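Local coordinates for protein Orf11 (Staphylococcus phage P68, PDB 6O43) that probably acts as a phage lysin, helping to break down the cell wall of the staphylococcal host, at residues V66-N70 and D180-I185; G78-T83 and D92-I96; Q103-Q109 and R145-L150; N117-F121 and Y168-Q172. Residue numbers count along the deposited sequence, not the author numbering.

Interaction 1: V66-N70 and D180-I185; sequences VYEKN and DGANTI
Two helices cross here with their axes 9.4 Å apart at closest approach and their N-to-C directions at 111°: V66-N70 on helix 61-71 and D180-I185 on helix 177-187. In the register V66 faces G181 and N70 faces D180. D180 comes first, its CB 3.8 Å from N70 ND2, with N70 in the m rotamer. G181 follows, and V66, with chi1 in the t well, sets its CG1 3.3 Å from G181 CA; a CB here would be tight against V66 and Y67, so its absence makes room for both. T184 (m) meets V66 through CG2 to CG2 at 3.7 Å and returns its hydroxyl to its own helix, T184 OG1 to D180 O at 3.0 Å. I185 completes the patch, CG1 3.7 Å from V66 CG2, and its side chain touches F10 of helix 3-11. On the other helix, K69 NZ donates to N70 OD1 at 3.3 Å. The crossing is thus mainly apolar around V66, with polar groups toward the partly exposed N70 end.

Interaction 2: G78-T83 and D92-I96; sequences GWLNHT and DAKFI
Build G78-T83 as a compact turn with no regular secondary structure, folded against the first half of helix 89-104 at D92-I96. L80 (phi/psi 67/9) and N81 (58/33) are both left-handed, and the turn is held by G78 N to T83 O at 2.9 Å and N81 N to G78 O at 3.0 Å. The CA atoms of G78 and D92 lie 6.3 Å apart, those of W79 and A93 6.2 Å.

The polar link is a side-chain-to-backbone hydrogen bond, W79 N to D92 OD2 at 2.7 Å and nearly straight (165°), with D92 in the t rotamer. OD2 also lies 3.2 Å from G78 CA, where a CB would clash with it. D92 OD1 accepts from R86 N, and W79 NE1 donates to Y89 O.

Apolar contacts fill the rest. W79 (m) lays CD1 3.8 Å from A93 CB, L80 CD1 meets I96 CG2 at 3.8 Å, and I96 (mm) reaches H82 CB with CD1 at 3.6 Å. T83 CG2 touches the edge of the F95 ring at CE2, 3.8 Å away.

R86 and Y89 line the pocket of the bound triiodo phasing compound, about 6 Å from the D92 side chain. With one oxygen for the turn and the other for R86, this buried carboxylate ties both parts of the loop to the helix that follows it.

Interaction 3: Q103-Q109 and R145-L150; sequences QSKQAGQ and RAYIPL
Helix 89-104 ends at about S104, and the chain runs on extended through Q106-Q109 over R145-L150, whose backbone stays helical in phi/psi beyond helix 143-147. The two closest CA atoms, S104 and A146, are only 3.8 Å apart, and A146 CA makes a CA-H...O contact with Q103 O at 3.5 Å. S104 OG has its partner in its own helix, V101 O.

Two hydrogen bonds run in opposite directions between Q106 and R145. Q106, with chi1 in p, donates from NE2 to R145 O at 2.8 Å (173°), so this helix carbonyl accepts from a side chain; R145 (t, t, m) donates from NH1 to Q106 O at 2.9 Å (161°). Its NH2 is taken by M138 O and by water 2 at 2.9 Å. Here an extended loop crosses a short helix at the surface of an all-alpha protein, joining the end of helix 89-104 to helix 143-147. G108 sits where a CB would clash with P149 CB, and its angles (162/-174) would jam such an atom against the preceding carbonyl too.

Water serves several backbone groups. G108 N donates to water 1 at 2.9 Å, which also receives a weak bond from R145 NH1 at 3.3 Å. Water 3 gives its protons to Q109 O at 2.6 Å and P149 O at 2.9 Å, while P149 CA lies 3.3 Å from Q109 O in a second CA-H...O contact.

Interaction 4: N117-F121 and Y168-Q172; sequences NIVHF and YNKVQ
No hydrogen bond joins these two segments directly, although their touching parts, 117-121 and 168-171, run 178° apart, almost exactly antiparallel; side chains of N117-F121 rest instead on the backbone where helix 166-169 finishes. There N169 forms an Asx turn, OD1 accepting from V171 N at 2.6 Å, extended to an Asx motif by Q172 N at 3.0 Å, while its ND2 donates to Q172 O at 2.9 Å and also to G163 O. The p rotamer of N169 lets the amide fold back over the turn, and K170 takes a left-handed conformation (69/14) as the chain leaves the helix.

The CA register pairs F121 with Y168 (7.1 Å), V119 with N169 (6.3 Å) and N117 with V171 (7.2 Å). F121, with chi1 in p, lays one ring face over Y168 O and N169 N, its CD2 3.7 Å from Y168 O and its CE2 3.7 Å from N169 CA; its ring also meets W156. F121 CE1 comes within 4.0 Å of Y168 CB. V119 (t) places CG2 3.6 Å from N169 O and 4.2 Å from K170 CB. At the far end N117 CB packs closely on V171 CG2 at 3.2 Å.

The contact thus joins an exposed loop to a helix end at the surface. Between them sits water 4, placed to donate to either backbone carbonyl, 2.8 Å from N117 O and 2.7 Å from N169 O.

How the interactions relate
Interaction 1 closes a loop of 109 residues, and the other three lie inside it along the chain. Interactions 2 and 3 follow in series and share helix 89-104, their centres 17 Å apart; interactions 3 and 4 interleave, their segments alternating. Interaction 1 meets interaction 2 (centres 16 Å apart) where E68 OE1 probably takes a hydrogen bond from L80 N, 2.8 Å away, and meets interaction 3 (20 Å) where Y67 packs on Y147. So the first three form one connected packing system around helices 61-71 and 89-104. Interaction 4 stands apart, 22 to 28 Å from the other centres, joining outer pieces of this all-alpha chain.

Interaction 1: V66-N70 and D180-I185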
loop_
_atom_site.group_PDB
_atom_site.type_symbol
_atom_site.label_atom_id
_atom_site.label_comp_id
_atom_site.label_asym_id
_atom_site.label_seq_id
_atom_site.Cartn_x
_atom_site.Cartn_y
_atom_site.Cartn_z
ATOM N N VAL A 66 -4.792 6.387 2.959
ATOM C CA VAL A 66 -3.454 6.440 3.545
ATOM C C VAL A 66 -2.382 6.331 2.465
ATOM O O VAL A 66 -1.346 7.004 2.531
ATOM C CB VAL A 66 -3.294 5.344 4.614
ATOM C CG1 VAL A 66 -1.830 4.975 4.775
ATOM C CG2 VAL A 66 -3.873 5.816 5.938
ATOM N N TYR A 67 -2.608 5.487 1.457
ATOM C CA TYR A 67 -1.628 5.369 0.380
ATOM C C TYR A 67 -1.633 6.601 -0.515
ATOM O O TYR A 67 -0.571 7.065 -0.947
ATOM C CB TYR A 67 -1.884 4.103 -0.437
ATOM C CG TYR A 67 -1.021 2.941 -0.008
ATOM C CD1 TYR A 67 -0.483 2.890 1.271
ATOM C CD2 TYR A 67 -0.719 1.909 -0.890
ATOM C CE1 TYR A 67 0.316 1.835 1.668
ATOM C CE2 TYR A 67 0.084 0.851 -0.502
ATOM C CZ TYR A 67 0.600 0.818 0.779
ATOM O OH TYR A 67 1.400 -0.234 1.174
ATOM N N GLU A 68 -2.815 7.150 -0.807
ATOM C CA GLU A 68 -2.872 8.370 -1.603
ATOM C C GLU A 68 -2.167 9.516 -0.889
ATOM O O GLU A 68 -1.443 10.298 -1.516
ATOM C CB GLU A 68 -4.324 8.736 -1.913
ATOM C CG GLU A 68 -4.484 9.984 -2.773
ATOM C CD GLU A 68 -3.850 9.840 -4.149
ATOM O OE1 GLU A 68 -3.596 8.695 -4.576
ATOM O OE2 GLU A 68 -3.595 10.875 -4.802
ATOM N N LYS A 69 -2.352 9.624 0.428
ATOM C CA LYS A 69 -1.681 10.678 1.180
ATOM C C LYS A 69 -0.166 10.521 1.122
ATOM O O LYS A 69 0.562 11.503 0.937
ATOM C CB LYS A 69 -2.171 10.680 2.629
ATOM C CG LYS A 69 -1.537 11.741 3.519
ATOM C CD LYS A 69 -0.305 11.219 4.237
ATOM C CE LYS A 69 0.356 12.310 5.075
ATOM N NZ LYS A 69 1.574 11.809 5.784
ATOM N N ASN A 70 0.328 9.292 1.273
ATOM C CA ASN A 70 1.770 9.080 1.329
ATOM C C ASN A 70 2.406 9.034 -0.056
ATOM O O ASN A 70 3.594 9.340 -0.194
ATOM C CB ASN A 70 2.075 7.800 2.107
ATOM C CG ASN A 70 1.713 7.917 3.578
ATOM O OD1 ASN A 70 1.843 8.985 4.176
ATOM N ND2 ASN A 70 1.250 6.819 4.167
ATOM N N ASP A 180 5.131 3.859 6.439
ATOM C CA ASP A 180 4.426 5.135 6.361
ATOM C C ASP A 180 2.920 4.944 6.500
ATOM O O ASP A 180 2.244 5.736 7.167
ATOM C CB ASP A 180 4.762 5.837 5.046
ATOM C CG ASP A 180 6.212 6.278 4.975
ATOM O OD1 ASP A 180 6.940 6.093 5.973
ATOM O OD2 ASP A 180 6.624 6.813 3.924
ATOM N N GLY A 181 2.377 3.904 5.865
ATOM C CA GLY A 181 0.953 3.641 5.988
ATOM C C GLY A 181 0.545 3.348 7.418
ATOM O O GLY A 181 -0.442 3.892 7.923
ATOM N N ALA A 182 1.308 2.487 8.097
ATOM C CA ALA A 182 0.998 2.168 9.487
ATOM C C ALA A 182 1.056 3.409 10.369
ATOM O O ALA A 182 0.176 3.621 11.212
ATOM C CB ALA A 182 1.954 1.095 10.009
ATOM N N ASN A 183 2.085 4.244 10.188
ATOM C CA ASN A 183 2.228 5.433 11.023
ATOM C C ASN A 183 1.101 6.429 10.778
ATOM O O ASN A 183 0.641 7.096 11.712
ATOM C CB ASN A 183 3.587 6.088 10.779
ATOM C CG ASN A 183 4.724 5.325 11.426
ATOM O OD1 ASN A 183 4.517 4.571 12.375
ATOM N ND2 ASN A 183 5.935 5.523 10.919
ATOM N N THR A 184 0.649 6.554 9.529
ATOM C CA THR A 184 -0.461 7.455 9.243
ATOM C C THR A 184 -1.751 6.947 9.872
ATOM O O THR A 184 -2.526 7.729 10.434
ATOM C CB THR A 184 -0.633 7.630 7.735
ATOM O OG1 THR A 184 0.548 8.231 7.186
ATOM C CG2 THR A 184 -1.844 8.513 7.440
ATOM N N ILE A 185 -1.988 5.637 9.803
ATOM C CA ILE A 185 -3.185 5.064 10.412
ATOM C C ILE A 185 -3.201 5.345 11.910
ATOM O O ILE A 185 -4.195 5.837 12.457
ATOM C CB ILE A 185 -3.267 3.558 10.108
ATOM C CG1 ILE A 185 -3.742 3.349 8.669
ATOM C CG2 ILE A 185 -4.181 2.852 11.098
ATOM C CD1 ILE A 185 -3.360 1.999 8.082
#

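Interaction 2: G78-T83 and D92-I96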
loop_
_atom_site.group_PDB
_atom_site.type_symbol
_atom_site.label_atom_id
_atom_site.label_comp_id
_atom_site.label_asym_id
_atom_site.label_seq_id
_atom_site.Cartn_x
_atom_site.Cartn_y
_atom_site.Cartn_z
ATOM N N GLY A 78 -2.472 7.687 -12.082
ATOM C CA GLY A 78 -3.747 7.739 -11.400
ATOM C C GLY A 78 -3.598 7.568 -9.902
ATOM O O GLY A 78 -2.521 7.749 -9.329
ATOM N N TRP A 79 -4.708 7.201 -9.264
ATOM C CA TRP A 79 -4.732 7.064 -7.812
ATOM C C TRP A 79 -3.628 6.133 -7.325
ATOM O O TRP A 79 -3.332 5.108 -7.947
ATOM C CB TRP A 79 -6.099 6.543 -7.352
ATOM C CG TRP A 79 -7.233 7.526 -7.520
ATOM C CD1 TRP A 79 -8.138 7.564 -8.544
ATOM C CD2 TRP A 79 -7.590 8.596 -6.631
ATOM N NE1 TRP A 79 -9.026 8.594 -8.352
ATOM C CE2 TRP A 79 -8.712 9.243 -7.188
ATOM C CE3 TRP A 79 -7.068 9.072 -5.424
ATOM C CZ2 TRP A 79 -9.321 10.339 -6.579
ATOM C CZ3 TRP A 79 -7.671 10.159 -4.821
ATOM C CH2 TRP A 79 -8.789 10.782 -5.400
ATOM N N LEU A 80 -3.017 6.501 -6.198
ATOM C CA LEU A 80 -1.974 5.728 -5.528
ATOM C C LEU A 80 -0.681 5.657 -6.330
ATOM O O LEU A 80 0.236 4.920 -5.948
ATOM C CB LEU A 80 -2.447 4.306 -5.199
ATOM C CG LEU A 80 -3.903 4.150 -4.726
ATOM C CD1 LEU A 80 -4.176 2.710 -4.321
ATOM C CD2 LEU A 80 -4.237 5.111 -3.590
ATOM N N ASN A 81 -0.568 6.419 -7.420
ATOM C CA ASN A 81 0.585 6.346 -8.316
ATOM C C ASN A 81 0.761 4.940 -8.881
ATOM O O ASN A 81 1.882 4.493 -9.141
ATOM C CB ASN A 81 1.867 6.813 -7.620
ATOM C CG ASN A 81 1.917 8.319 -7.444
ATOM O OD1 ASN A 81 1.280 9.059 -8.188
ATOM N ND2 ASN A 81 2.682 8.777 -6.460
ATOM N N HIS A 82 -0.356 4.244 -9.091
ATOM C CA HIS A 82 -0.309 2.836 -9.470
ATOM C C HIS A 82 0.123 2.651 -10.921
ATOM O O HIS A 82 1.006 1.836 -11.213
ATOM C CB HIS A 82 -1.675 2.191 -9.232
ATOM C CG HIS A 82 -1.620 0.704 -9.093
ATOM N ND1 HIS A 82 -1.566 0.075 -7.868
ATOM C CD2 HIS A 82 -1.600 -0.279 -10.024
ATOM C CE1 HIS A 82 -1.522 -1.233 -8.050
ATOM N NE2 HIS A 82 -1.541 -1.475 -9.349
ATOM N N THR A 83 -0.488 3.389 -11.842
ATOM C CA THR A 83 -0.169 3.259 -13.261
ATOM C C THR A 83 -0.682 4.502 -13.978
ATOM O O THR A 83 -1.012 5.509 -13.343
ATOM C CB THR A 83 -0.773 1.976 -13.846
ATOM O OG1 THR A 83 -0.273 1.775 -15.174
ATOM C CG2 THR A 83 -2.293 2.082 -13.900
ATOM N N ASP A 92 -11.022 6.103 -12.661
ATOM C CA ASP A 92 -9.673 5.731 -12.251
ATOM C C ASP A 92 -9.674 5.057 -10.884
ATOM O O ASP A 92 -8.958 4.071 -10.672
ATOM C CB ASP A 92 -8.765 6.961 -12.243
ATOM C CG ASP A 92 -7.295 6.598 -12.165
ATOM O OD1 ASP A 92 -6.724 6.212 -13.207
ATOM O OD2 ASP A 92 -6.708 6.679 -11.068
ATOM N N ALA A 93 -10.466 5.576 -9.942
ATOM C CA ALA A 93 -10.530 4.962 -8.619
ATOM C C ALA A 93 -11.037 3.530 -8.702
ATOM O O ALA A 93 -10.479 2.629 -8.063
ATOM C CB ALA A 93 -11.414 5.790 -7.685
ATOM N N LYS A 94 -12.090 3.296 -9.491
ATOM C CA LYS A 94 -12.627 1.944 -9.627
ATOM C C LYS A 94 -11.656 1.031 -10.370
ATOM O O LYS A 94 -11.525 -0.153 -10.036
ATOM C CB LYS A 94 -13.976 1.983 -10.346
ATOM C CG LYS A 94 -15.070 2.762 -9.626
ATOM C CD LYS A 94 -16.377 2.666 -10.401
ATOM C CE LYS A 94 -17.484 3.483 -9.756
ATOM N NZ LYS A 94 -18.724 3.454 -10.578
ATOM N N PHE A 95 -10.984 1.556 -11.395
ATOM C CA PHE A 95 -9.965 0.774 -12.091
ATOM C C PHE A 95 -8.879 0.312 -11.124
ATOM O O PHE A 95 -8.506 -0.867 -11.103
ATOM C CB PHE A 95 -9.371 1.608 -13.231
ATOM C CG PHE A 95 -8.193 0.967 -13.915
ATOM C CD1 PHE A 95 -8.362 -0.136 -14.736
ATOM C CD2 PHE A 95 -6.917 1.486 -13.756
ATOM C CE1 PHE A 95 -7.274 -0.725 -15.376
ATOM C CE2 PHE A 95 -5.826 0.904 -14.393
ATOM C CZ PHE A 95 -6.007 -0.204 -15.204
ATOM N N ILE A 96 -8.375 1.229 -10.296
ATOM C CA ILE A 96 -7.294 0.881 -9.381
ATOM C C ILE A 96 -7.799 -0.006 -8.251
ATOM O O ILE A 96 -7.057 -0.856 -7.740
ATOM C CB ILE A 96 -6.621 2.152 -8.838
ATOM C CG1 ILE A 96 -5.841 2.849 -9.955
ATOM C CG2 ILE A 96 -5.709 1.809 -7.672
ATOM C CD1 ILE A 96 -4.898 1.911 -10.716
#

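Interaction 3: Q103-Q109 and R145-L150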
loop_
_atom_site.group_PDB
_atom_site.type_symbol
_atom_site.label_atom_id
_atom_site.label_comp_id
_atom_site.label_asym_id
_atom_site.label_seq_id
_atom_site.Cartn_x
_atom_site.Cartn_y
_atom_site.Cartn_z
ATOM N N GLN A 103 -4.473 -8.038 -7.591
ATOM C CA GLN A 103 -3.090 -8.235 -7.170
ATOM C C GLN A 103 -3.013 -8.866 -5.786
ATOM O O GLN A 103 -2.133 -9.697 -5.527
ATOM C CB GLN A 103 -2.334 -6.903 -7.211
ATOM C CG GLN A 103 -2.165 -6.359 -8.627
ATOM C CD GLN A 103 -1.381 -5.060 -8.686
ATOM O OE1 GLN A 103 -0.807 -4.618 -7.689
ATOM N NE2 GLN A 103 -1.348 -4.443 -9.863
ATOM N N SER A 104 -3.934 -8.509 -4.888
ATOM C CA SER A 104 -3.907 -9.073 -3.542
ATOM C C SER A 104 -4.128 -10.579 -3.537
ATOM O O SER A 104 -3.853 -11.224 -2.518
ATOM C CB SER A 104 -4.959 -8.402 -2.653
ATOM O OG SER A 104 -6.249 -8.936 -2.896
ATOM N N LYS A 105 -4.617 -11.154 -4.638
ATOM C CA LYS A 105 -4.810 -12.597 -4.754
ATOM C C LYS A 105 -3.811 -13.254 -5.702
ATOM O O LYS A 105 -3.997 -14.416 -6.074
ATOM C CB LYS A 105 -6.232 -12.908 -5.225
ATOM C CG LYS A 105 -7.340 -12.143 -4.519
ATOM C CD LYS A 105 -8.684 -12.528 -5.113
ATOM C CE LYS A 105 -9.722 -11.437 -4.931
ATOM N NZ LYS A 105 -10.975 -11.739 -5.683
ATOM N N GLN A 106 -2.771 -12.539 -6.117
ATOM C CA GLN A 106 -1.860 -13.065 -7.126
ATOM C C GLN A 106 -0.903 -14.090 -6.524
ATOM O O GLN A 106 -0.539 -14.023 -5.346
ATOM C CB GLN A 106 -1.059 -11.931 -7.772
ATOM C CG GLN A 106 -0.051 -11.286 -6.837
ATOM C CD GLN A 106 0.521 -9.995 -7.390
ATOM O OE1 GLN A 106 0.574 -9.796 -8.603
ATOM N NE2 GLN A 106 0.945 -9.105 -6.495
ATOM N N ALA A 107 -0.513 -15.058 -7.344
ATOM C CA ALA A 107 0.625 -15.892 -6.998
ATOM C C ALA A 107 1.906 -15.068 -7.080
ATOM O O ALA A 107 1.957 -14.014 -7.720
ATOM C CB ALA A 107 0.710 -17.100 -7.931
ATOM N N GLY A 108 2.948 -15.544 -6.418
ATOM C CA GLY A 108 4.227 -14.876 -6.521
ATOM C C GLY A 108 5.168 -15.272 -5.402
ATOM O O GLY A 108 4.892 -16.169 -4.607
ATOM N N GLN A 109 6.301 -14.581 -5.384
ATOM C CA GLN A 109 7.346 -14.750 -4.388
ATOM C C GLN A 109 8.092 -13.433 -4.279
ATOM O O GLN A 109 8.029 -12.609 -5.199
ATOM C CB GLN A 109 8.311 -15.886 -4.773
ATOM C CG GLN A 109 9.176 -15.576 -5.993
ATOM C CD GLN A 109 9.879 -16.808 -6.548
ATOM O OE1 GLN A 109 9.362 -17.924 -6.451
ATOM N NE2 GLN A 109 11.058 -16.612 -7.133
ATOM N N ARG A 145 0.651 -9.385 -0.217
ATOM C CA ARG A 145 0.581 -10.130 -1.468
ATOM C C ARG A 145 0.375 -9.207 -2.661
ATOM O O ARG A 145 0.877 -9.489 -3.755
ATOM C CB ARG A 145 -0.533 -11.174 -1.397
ATOM C CG ARG A 145 -0.630 -12.070 -2.621
ATOM C CD ARG A 145 -1.353 -13.369 -2.293
ATOM N NE ARG A 145 -0.591 -14.189 -1.352
ATOM C CZ ARG A 145 0.432 -14.970 -1.699
ATOM N NH1 ARG A 145 0.818 -15.038 -2.968
ATOM N NH2 ARG A 145 1.070 -15.682 -0.778
ATOM N N ALA A 146 -0.337 -8.094 -2.471
ATOM C CA ALA A 146 -0.606 -7.191 -3.586
ATOM C C ALA A 146 0.659 -6.518 -4.105
ATOM O O ALA A 146 0.759 -6.237 -5.306
ATOM C CB ALA A 146 -1.629 -6.133 -3.170
ATOM N N TYR A 147 1.632 -6.252 -3.236
ATOM C CA TYR A 147 2.799 -5.460 -3.613
ATOM C C TYR A 147 4.114 -6.229 -3.622
ATOM O O TYR A 147 4.944 -5.995 -4.503
ATOM C CB TYR A 147 2.926 -4.253 -2.679
ATOM C CG TYR A 147 1.826 -3.224 -2.863
ATOM C CD1 TYR A 147 1.840 -2.352 -3.944
ATOM C CD2 TYR A 147 0.777 -3.125 -1.957
ATOM C CE1 TYR A 147 0.841 -1.406 -4.121
ATOM C CE2 TYR A 147 -0.229 -2.180 -2.125
ATOM C CZ TYR A 147 -0.189 -1.322 -3.209
ATOM O OH TYR A 147 -1.185 -0.388 -3.376
ATOM N N ILE A 148 4.332 -7.146 -2.677
ATOM C CA ILE A 148 5.672 -7.714 -2.485
ATOM C C ILE A 148 6.231 -8.367 -3.747
ATOM O O ILE A 148 7.399 -8.104 -4.086
ATOM C CB ILE A 148 5.671 -8.672 -1.281
ATOM C CG1 ILE A 148 5.705 -7.877 0.030
ATOM C CG2 ILE A 148 6.851 -9.638 -1.363
ATOM C CD1 ILE A 148 5.186 -8.635 1.219
ATOM N N PRO A 149 5.492 -9.214 -4.469
ATOM C CA PRO A 149 6.108 -9.930 -5.603
ATOM C C PRO A 149 6.578 -9.026 -6.727
ATOM O O PRO A 149 7.468 -9.427 -7.487
ATOM C CB PRO A 149 4.990 -10.864 -6.087
ATOM C CG PRO A 149 4.005 -10.922 -4.964
ATOM C CD PRO A 149 4.091 -9.608 -4.260
ATOM N N LEU A 150 6.030 -7.815 -6.847
ATOM C CA LEU A 150 6.114 -7.064 -8.093
ATOM C C LEU A 150 7.318 -6.134 -8.193
ATOM O O LEU A 150 7.736 -5.815 -9.312
ATOM C CB LEU A 150 4.829 -6.257 -8.292
ATOM C CG LEU A 150 3.603 -7.147 -8.492
ATOM C CD1 LEU A 150 2.331 -6.324 -8.573
ATOM C CD2 LEU A 150 3.784 -7.992 -9.744
HETATM O O HOH W 1 1.973 -17.676 -4.679
HETATM O O HOH W 2 2.737 -17.549 -2.287
HETATM O O HOH W 3 9.014 -11.936 -7.559
#

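Interaction 4: N117-F121 and Y168-Q172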
loop_
_atom_site.group_PDB
_atom_site.type_symbol
_atom_site.label_atom_id
_atom_site.label_comp_id
_atom_site.label_asym_id
_atom_site.label_seq_id
_atom_site.Cartn_x
_atom_site.Cartn_y
_atom_site.Cartn_z
ATOM N N ASN A 117 18.753 -2.717 -11.784
ATOM C CA ASN A 117 20.027 -2.264 -11.216
ATOM C C ASN A 117 20.502 -3.380 -10.284
ATOM O O ASN A 117 20.392 -3.293 -9.058
ATOM C CB ASN A 117 19.892 -0.927 -10.487
ATOM C CG ASN A 117 20.193 0.257 -11.383
ATOM O OD1 ASN A 117 21.329 0.446 -11.821
ATOM N ND2 ASN A 117 19.179 1.068 -11.652
ATOM N N ILE A 118 21.047 -4.435 -10.883
ATOM C CA ILE A 118 21.283 -5.690 -10.177
ATOM C C ILE A 118 22.383 -5.484 -9.140
ATOM O O ILE A 118 23.550 -5.280 -9.484
ATOM C CB ILE A 118 21.639 -6.816 -11.150
ATOM C CG1 ILE A 118 20.506 -7.005 -12.159
ATOM C CG2 ILE A 118 21.918 -8.108 -10.390
ATOM C CD1 ILE A 118 20.817 -8.019 -13.247
ATOM N N VAL A 119 22.010 -5.551 -7.863
ATOM C CA VAL A 119 22.960 -5.618 -6.759
ATOM C C VAL A 119 22.446 -6.687 -5.803
ATOM O O VAL A 119 21.414 -6.494 -5.150
ATOM C CB VAL A 119 23.127 -4.278 -6.029
ATOM C CG1 VAL A 119 24.122 -4.431 -4.881
ATOM C CG2 VAL A 119 23.582 -3.195 -6.992
ATOM N N HIS A 120 23.152 -7.813 -5.730
ATOM C CA HIS A 120 22.806 -8.884 -4.802
ATOM C C HIS A 120 23.420 -8.556 -3.447
ATOM O O HIS A 120 24.645 -8.588 -3.292
ATOM C CB HIS A 120 23.301 -10.233 -5.319
ATOM C CG HIS A 120 22.819 -10.568 -6.696
ATOM N ND1 HIS A 120 21.497 -10.843 -6.976
ATOM C CD2 HIS A 120 23.483 -10.680 -7.871
ATOM C CE1 HIS A 120 21.366 -11.101 -8.265
ATOM N NE2 HIS A 120 22.556 -11.012 -8.831
ATOM N N PHE A 121 22.575 -8.241 -2.467
ATOM C CA PHE A 121 23.067 -7.869 -1.146
ATOM C C PHE A 121 22.234 -8.389 0.017
ATOM O O PHE A 121 22.721 -8.342 1.149
ATOM C CB PHE A 121 23.161 -6.342 -1.025
ATOM C CG PHE A 121 21.824 -5.652 -1.046
ATOM C CD1 PHE A 121 21.118 -5.441 0.129
ATOM C CD2 PHE A 121 21.273 -5.218 -2.240
ATOM C CE1 PHE A 121 19.881 -4.806 0.114
ATOM C CE2 PHE A 121 20.039 -4.584 -2.265
ATOM C CZ PHE A 121 19.343 -4.377 -1.085
ATOM N N TYR A 168 22.832 0.493 0.696
ATOM C CA TYR A 168 22.701 -0.945 0.487
ATOM C C TYR A 168 22.380 -1.293 -0.964
ATOM O O TYR A 168 23.112 -2.061 -1.593
ATOM C CB TYR A 168 21.633 -1.515 1.430
ATOM C CG TYR A 168 22.121 -1.691 2.851
ATOM C CD1 TYR A 168 22.190 -0.610 3.721
ATOM C CD2 TYR A 168 22.524 -2.938 3.318
ATOM C CE1 TYR A 168 22.640 -0.766 5.019
ATOM C CE2 TYR A 168 22.974 -3.103 4.614
ATOM C CZ TYR A 168 23.031 -2.014 5.460
ATOM O OH TYR A 168 23.481 -2.176 6.750
ATOM N N ASN A 169 21.294 -0.743 -1.510
ATOM C CA ASN A 169 20.900 -1.077 -2.875
ATOM C C ASN A 169 21.740 -0.368 -3.931
ATOM O O ASN A 169 21.686 -0.758 -5.104
ATOM C CB ASN A 169 19.415 -0.764 -3.095
ATOM C CG ASN A 169 19.117 0.728 -3.093
ATOM O OD1 ASN A 169 19.632 1.476 -3.924
ATOM N ND2 ASN A 169 18.260 1.161 -2.172
ATOM N N LYS A 170 22.500 0.660 -3.554
ATOM C CA LYS A 170 23.474 1.330 -4.412
ATOM C C LYS A 170 22.843 2.119 -5.551
ATOM O O LYS A 170 23.552 2.511 -6.486
ATOM C CB LYS A 170 24.485 0.337 -4.996
ATOM C CG LYS A 170 25.194 -0.519 -3.960
ATOM C CD LYS A 170 25.880 0.331 -2.903
ATOM C CE LYS A 170 26.962 -0.461 -2.181
ATOM N NZ LYS A 170 27.635 0.348 -1.124
ATOM N N VAL A 171 21.532 2.369 -5.507
ATOM C CA VAL A 171 20.844 3.132 -6.538
ATOM C C VAL A 171 20.251 4.424 -5.989
ATOM O O VAL A 171 20.376 5.483 -6.615
ATOM C CB VAL A 171 19.750 2.289 -7.225
ATOM C CG1 VAL A 171 18.805 3.189 -8.007
ATOM C CG2 VAL A 171 20.380 1.256 -8.141
ATOM N N GLN A 172 19.610 4.362 -4.823
ATOM C CA GLN A 172 18.950 5.529 -4.248
ATOM C C GLN A 172 18.155 5.142 -3.009
ATOM O O GLN A 172 17.945 3.954 -2.745
ATOM C CB GLN A 172 18.019 6.178 -5.270
ATOM C CG GLN A 172 16.839 5.298 -5.642
ATOM C CD GLN A 172 15.799 6.030 -6.461
ATOM O OE1 GLN A 172 16.092 6.551 -7.537
ATOM N NE2 GLN A 172 14.573 6.077 -5.952
HETATM O O HOH W 4 19.893 -1.997 -6.675
#